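PDB 4MKX: inositol dehydrogenase from Lactobacillus casei, which probably oxidises scyllo-inositol with NAD as cofactor, as a sugar alcohol dehydrogenase of the Gfo/Idh/MocA family. Local coordinates for residues 162-176 / 243-255. Sequence-based numbering, arbitrary orientation.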
loop_
_atom_site.group_PDB
_atom_site.type_symbol
_atom_site.label_atom_id
_atom_site.label_comp_id
_atom_site.label_asym_id
_atom_site.label_seq_id
_atom_site.Cartn_x
_atom_site.Cartn_y
_atom_site.Cartn_z
ATOM N N ILE A 162 18.896 10.135 14.567
ATOM C CA ILE A 162 17.745 10.793 13.973
ATOM C C ILE A 162 18.107 12.178 13.465
ATOM O O ILE A 162 18.698 12.974 14.178
ATOM C CB ILE A 162 16.618 10.891 15.009
ATOM C CG1 ILE A 162 16.146 9.482 15.359
ATOM C CG2 ILE A 162 15.490 11.777 14.475
ATOM C CD1 ILE A 162 15.143 9.426 16.507
ATOM N N THR A 163 17.776 12.470 12.213
ATOM C CA THR A 163 18.084 13.780 11.655
ATOM C C THR A 163 16.835 14.659 11.555
ATOM O O THR A 163 16.912 15.868 11.666
ATOM C CB THR A 163 18.686 13.656 10.264
ATOM O OG1 THR A 163 17.667 13.204 9.377
ATOM C CG2 THR A 163 19.821 12.662 10.249
ATOM N N LEU A 164 15.675 14.048 11.332
ATOM C CA LEU A 164 14.458 14.834 11.171
ATOM C C LEU A 164 13.252 14.032 11.640
ATOM O O LEU A 164 13.145 12.840 11.366
ATOM C CB LEU A 164 14.267 15.229 9.697
ATOM C CG LEU A 164 13.091 16.161 9.361
ATOM C CD1 LEU A 164 13.475 17.016 8.173
ATOM C CD2 LEU A 164 11.832 15.378 9.022
ATOM N N ILE A 165 12.349 14.697 12.348
ATOM C CA ILE A 165 11.075 14.077 12.666
ATOM C C ILE A 165 9.956 14.970 12.147
ATOM O O ILE A 165 9.967 16.173 12.360
ATOM C CB ILE A 165 10.913 13.853 14.175
ATOM C CG1 ILE A 165 11.919 12.813 14.643
ATOM C CG2 ILE A 165 9.511 13.330 14.471
ATOM C CD1 ILE A 165 11.794 12.482 16.125
ATOM N N ARG A 166 9.002 14.370 11.436
ATOM C CA ARG A 166 7.829 15.098 10.962
ATOM C C ARG A 166 6.634 14.451 11.639
ATOM O O ARG A 166 6.483 13.237 11.596
ATOM C CB ARG A 166 7.677 14.976 9.443
ATOM C CG ARG A 166 6.370 15.581 8.935
ATOM C CD ARG A 166 6.214 15.492 7.390
ATOM N NE ARG A 166 6.244 14.121 6.880
ATOM C CZ ARG A 166 5.188 13.320 6.816
ATOM N NH1 ARG A 166 4.009 13.747 7.252
ATOM N NH2 ARG A 166 5.308 12.085 6.344
ATOM N N SER A 167 5.809 15.246 12.299
ATOM C CA SER A 167 4.618 14.685 12.924
ATOM C C SER A 167 3.383 15.515 12.606
ATOM O O SER A 167 3.410 16.748 12.665
ATOM C CB SER A 167 4.834 14.529 14.440
ATOM O OG SER A 167 4.008 13.493 14.952
ATOM N N TYR A 168 2.305 14.831 12.219
ATOM C CA TYR A 168 1.058 15.484 11.871
ATOM C C TYR A 168 -0.002 15.017 12.838
ATOM O O TYR A 168 -0.121 13.815 13.091
ATOM C CB TYR A 168 0.590 15.010 10.493
ATOM C CG TYR A 168 1.247 15.626 9.280
ATOM C CD1 TYR A 168 2.442 16.335 9.355
ATOM C CD2 TYR A 168 0.653 15.481 8.042
ATOM C CE1 TYR A 168 3.017 16.893 8.207
ATOM C CE2 TYR A 168 1.219 16.017 6.901
ATOM C CZ TYR A 168 2.385 16.722 6.982
ATOM O OH TYR A 168 2.911 17.257 5.832
ATOM N N SER A 169 -0.790 15.951 13.354
ATOM C CA SER A 169 -2.002 15.618 14.104
ATOM C C SER A 169 -3.136 16.454 13.533
ATOM O O SER A 169 -3.192 17.665 13.753
ATOM C CB SER A 169 -1.836 15.933 15.597
ATOM O OG SER A 169 -0.862 15.083 16.177
ATOM N N ILE A 170 -4.043 15.821 12.793
ATOM C CA ILE A 170 -5.129 16.564 12.147
ATOM C C ILE A 170 -6.489 15.934 12.485
ATOM O O ILE A 170 -6.760 14.790 12.126
ATOM C CB ILE A 170 -4.957 16.617 10.620
ATOM C CG1 ILE A 170 -3.511 16.978 10.238
ATOM C CG2 ILE A 170 -5.912 17.651 10.015
ATOM C CD1 ILE A 170 -3.271 16.969 8.715
ATOM N N ASP A 171 -7.333 16.690 13.182
ATOM C CA ASP A 171 -8.657 16.211 13.571
ATOM C C ASP A 171 -9.567 16.196 12.363
ATOM O O ASP A 171 -9.370 16.965 11.422
ATOM C CB ASP A 171 -9.269 17.119 14.650
ATOM C CG ASP A 171 -9.008 16.627 16.061
ATOM O OD1 ASP A 171 -8.578 15.470 16.245
ATOM O OD2 ASP A 171 -9.254 17.408 17.002
ATOM N N PRO A 172 -10.576 15.320 12.379
ATOM C CA PRO A 172 -11.488 15.192 11.240
ATOM C C PRO A 172 -12.375 16.413 11.039
ATOM O O PRO A 172 -12.790 17.054 12.009
ATOM C CB PRO A 172 -12.349 13.982 11.620
ATOM C CG PRO A 172 -12.279 13.909 13.100
ATOM C CD PRO A 172 -10.895 14.356 13.453
ATOM N N ALA A 173 -12.666 16.708 9.773
ATOM C CA ALA A 173 -13.523 17.824 9.392
ATOM C C ALA A 173 -14.887 17.720 10.061
ATOM O O ALA A 173 -15.543 18.731 10.297
ATOM C CB ALA A 173 -13.681 17.854 7.879
ATOM N N ALA A 174 -15.300 16.490 10.368
ATOM C CA ALA A 174 -16.579 16.220 11.025
ATOM C C ALA A 174 -16.766 16.962 12.345
ATOM O O ALA A 174 -17.891 17.091 12.829
ATOM C CB ALA A 174 -16.766 14.715 11.238
ATOM N N GLY A 175 -15.677 17.446 12.935
ATOM C CA GLY A 175 -15.765 18.158 14.196
ATOM C C GLY A 175 -15.616 19.666 14.076
ATOM O O GLY A 175 -15.674 20.377 15.077
ATOM N N MET A 176 -15.422 20.156 12.852
ATOM C CA MET A 176 -15.204 21.587 12.629
ATOM C C MET A 176 -16.383 22.473 13.035
ATOM O O MET A 176 -16.194 23.522 13.648
ATOM C CB MET A 176 -14.861 21.864 11.163
ATOM C CG MET A 176 -13.386 21.800 10.820
ATOM S SD MET A 176 -12.364 22.788 11.925
ATOM C CE MET A 176 -13.140 24.402 11.823
ATOM N N ASP A 243 20.707 19.889 19.261
ATOM C CA ASP A 243 21.864 19.383 18.531
ATOM C C ASP A 243 21.721 19.615 17.029
ATOM O O ASP A 243 22.392 18.966 16.229
ATOM C CB ASP A 243 22.049 17.893 18.788
ATOM C CG ASP A 243 20.898 17.076 18.256
ATOM O OD1 ASP A 243 19.744 17.540 18.411
ATOM O OD2 ASP A 243 21.151 15.992 17.684
ATOM N N LYS A 244 20.847 20.558 16.684
ATOM C CA LYS A 244 20.557 20.948 15.304
ATOM C C LYS A 244 19.686 19.916 14.583
ATOM O O LYS A 244 19.617 19.920 13.356
ATOM C CB LYS A 244 21.834 21.242 14.512
ATOM C CG LYS A 244 22.740 22.291 15.157
ATOM C CD LYS A 244 22.133 23.671 15.061
ATOM C CE LYS A 244 23.133 24.753 15.459
ATOM N NZ LYS A 244 23.130 24.991 16.924
ATOM N N THR A 245 19.030 19.051 15.364
ATOM C CA THR A 245 18.044 18.103 14.824
ATOM C C THR A 245 16.861 18.892 14.339
ATOM O O THR A 245 16.505 19.916 14.929
ATOM C CB THR A 245 17.530 17.123 15.907
ATOM O OG1 THR A 245 18.603 16.287 16.327
ATOM C CG2 THR A 245 16.396 16.239 15.370
ATOM N N MET A 246 16.213 18.403 13.290
ATOM C CA MET A 246 15.122 19.162 12.724
ATOM C C MET A 246 13.811 18.481 13.035
ATOM O O MET A 246 13.745 17.265 13.093
ATOM C CB MET A 246 15.320 19.272 11.219
ATOM C CG MET A 246 16.624 19.949 10.872
ATOM S SD MET A 246 16.971 19.934 9.117
ATOM C CE MET A 246 17.487 18.260 8.868
ATOM N N ALA A 247 12.772 19.278 13.227
ATOM C CA ALA A 247 11.435 18.714 13.376
ATOM C C ALA A 247 10.423 19.577 12.656
ATOM O O ALA A 247 10.555 20.791 12.581
ATOM C CB ALA A 247 11.054 18.557 14.846
ATOM N N ILE A 248 9.414 18.917 12.103
ATOM C CA ILE A 248 8.351 19.587 11.379
ATOM C C ILE A 248 7.040 19.157 12.001
ATOM O O ILE A 248 6.826 17.962 12.228
ATOM C CB ILE A 248 8.353 19.144 9.907
ATOM C CG1 ILE A 248 9.641 19.606 9.229
ATOM C CG2 ILE A 248 7.144 19.710 9.172
ATOM C CD1 ILE A 248 9.807 19.083 7.841
ATOM N N LEU A 249 6.169 20.115 12.309
ATOM C CA LEU A 249 4.846 19.778 12.830
ATOM C C LEU A 249 3.766 20.314 11.916
ATOM O O LEU A 249 3.905 21.390 11.360
ATOM C CB LEU A 249 4.632 20.396 14.210
ATOM C CG LEU A 249 5.518 19.929 15.348
ATOM C CD1 LEU A 249 5.053 20.594 16.640
ATOM C CD2 LEU A 249 5.457 18.419 15.463
ATOM N N VAL A 250 2.681 19.564 11.770
ATOM C CA VAL A 250 1.471 20.126 11.180
ATOM C C VAL A 250 0.327 19.755 12.107
ATOM O O VAL A 250 0.248 18.625 12.582
ATOM C CB VAL A 250 1.194 19.608 9.758
ATOM C CG1 VAL A 250 -0.195 20.049 9.310
ATOM C CG2 VAL A 250 2.228 20.136 8.782
ATOM N N ALA A 251 -0.524 20.727 12.410
ATOM C CA ALA A 251 -1.687 20.500 13.261
ATOM C C ALA A 251 -2.880 21.060 12.526
ATOM O O ALA A 251 -2.782 22.067 11.831
ATOM C CB ALA A 251 -1.526 21.188 14.598
ATOM N N GLY A 252 -4.023 20.413 12.668
ATOM C CA GLY A 252 -5.174 20.894 11.959
ATOM C C GLY A 252 -6.444 20.342 12.537
ATOM O O GLY A 252 -6.423 19.423 13.357
ATOM N N ARG A 253 -7.553 20.913 12.091
ATOM C CA ARG A 253 -8.855 20.493 12.570
ATOM C C ARG A 253 -9.767 20.129 11.416
ATOM O O ARG A 253 -10.960 19.898 11.617
ATOM C CB ARG A 253 -9.473 21.618 13.393
ATOM C CG ARG A 253 -8.553 22.163 14.463
ATOM C CD ARG A 253 -9.258 23.218 15.290
ATOM N NE ARG A 253 -8.460 23.657 16.431
ATOM C CZ ARG A 253 -8.367 22.990 17.582
ATOM N NH1 ARG A 253 -9.011 21.840 17.744
ATOM N NH2 ARG A 253 -7.622 23.476 18.566
ATOM N N ASN A 254 -9.210 20.052 10.210
ATOM C CA ASN A 254 -10.046 19.888 9.024
ATOM C C ASN A 254 -9.588 18.810 8.032
ATOM O O ASN A 254 -9.476 19.073 6.835
ATOM C CB ASN A 254 -10.168 21.238 8.303
ATOM C CG ASN A 254 -11.334 21.284 7.332
ATOM O OD1 ASN A 254 -12.375 20.673 7.570
ATOM N ND2 ASN A 254 -11.160 22.008 6.227
ATOM N N ALA A 255 -9.321 17.603 8.520
ATOM C CA ALA A 255 -8.948 16.503 7.626
ATOM C C ALA A 255 -10.192 15.845 7.045
ATOM O O ALA A 255 -11.058 15.375 7.781
ATOM C CB ALA A 255 -8.098 15.455 8.362
HETATM O O HOH W 1 -14.195 14.132 8.571
#
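The parallel strand pair at the heart of the C-terminal domain's mixed sheet joins 162-172 to 246-252, their axes 9° apart. Backbone hydrogen bonds run without a break from Met246 N to Thr163 O (3.1 Å) as far as Asp171 N to Gly252 O. A beta bulge then shifts the register by one residue: Asp171 O skips Asn254 and accepts from Ala255 N at 3.0 Å, and Ala173 N returns the bond to Ala255 O. Ile170 CG2 packs on Ala255 CB at 3.5 Å, close to where a side chain at Gly252 would have to lie.

On the face of Leu164, Arg166 and Tyr168, the tyrosine ring is sandwiched. Val250 CB sits over one face, offset toward the rim, while Val250 CG2 presses on Tyr168 CE1 (3.4 Å); Arg166 NH1 lies over the centre of the opposite face. A bend at chi3 (59°) turns the guanidinium so that it points an edge, NH1 first, at the ring, and Glu262 and Glu264 hold its NH2. Tyr168 OH bonds to Glu264 of the second subunit, so a leucine here would probably leave that carboxylate without its hydroxyl mate and the Arg166 guanidinium without the ring face against its edge. On the other face, Ser167 and Ser169 both bond to Asp199, and Leu249 and Ile165 pack against helix 197-207. One side facing helices and the other a partner subunit is the arrangement of the open-faced sheet in Gfo/Idh/MocA dehydrogenases.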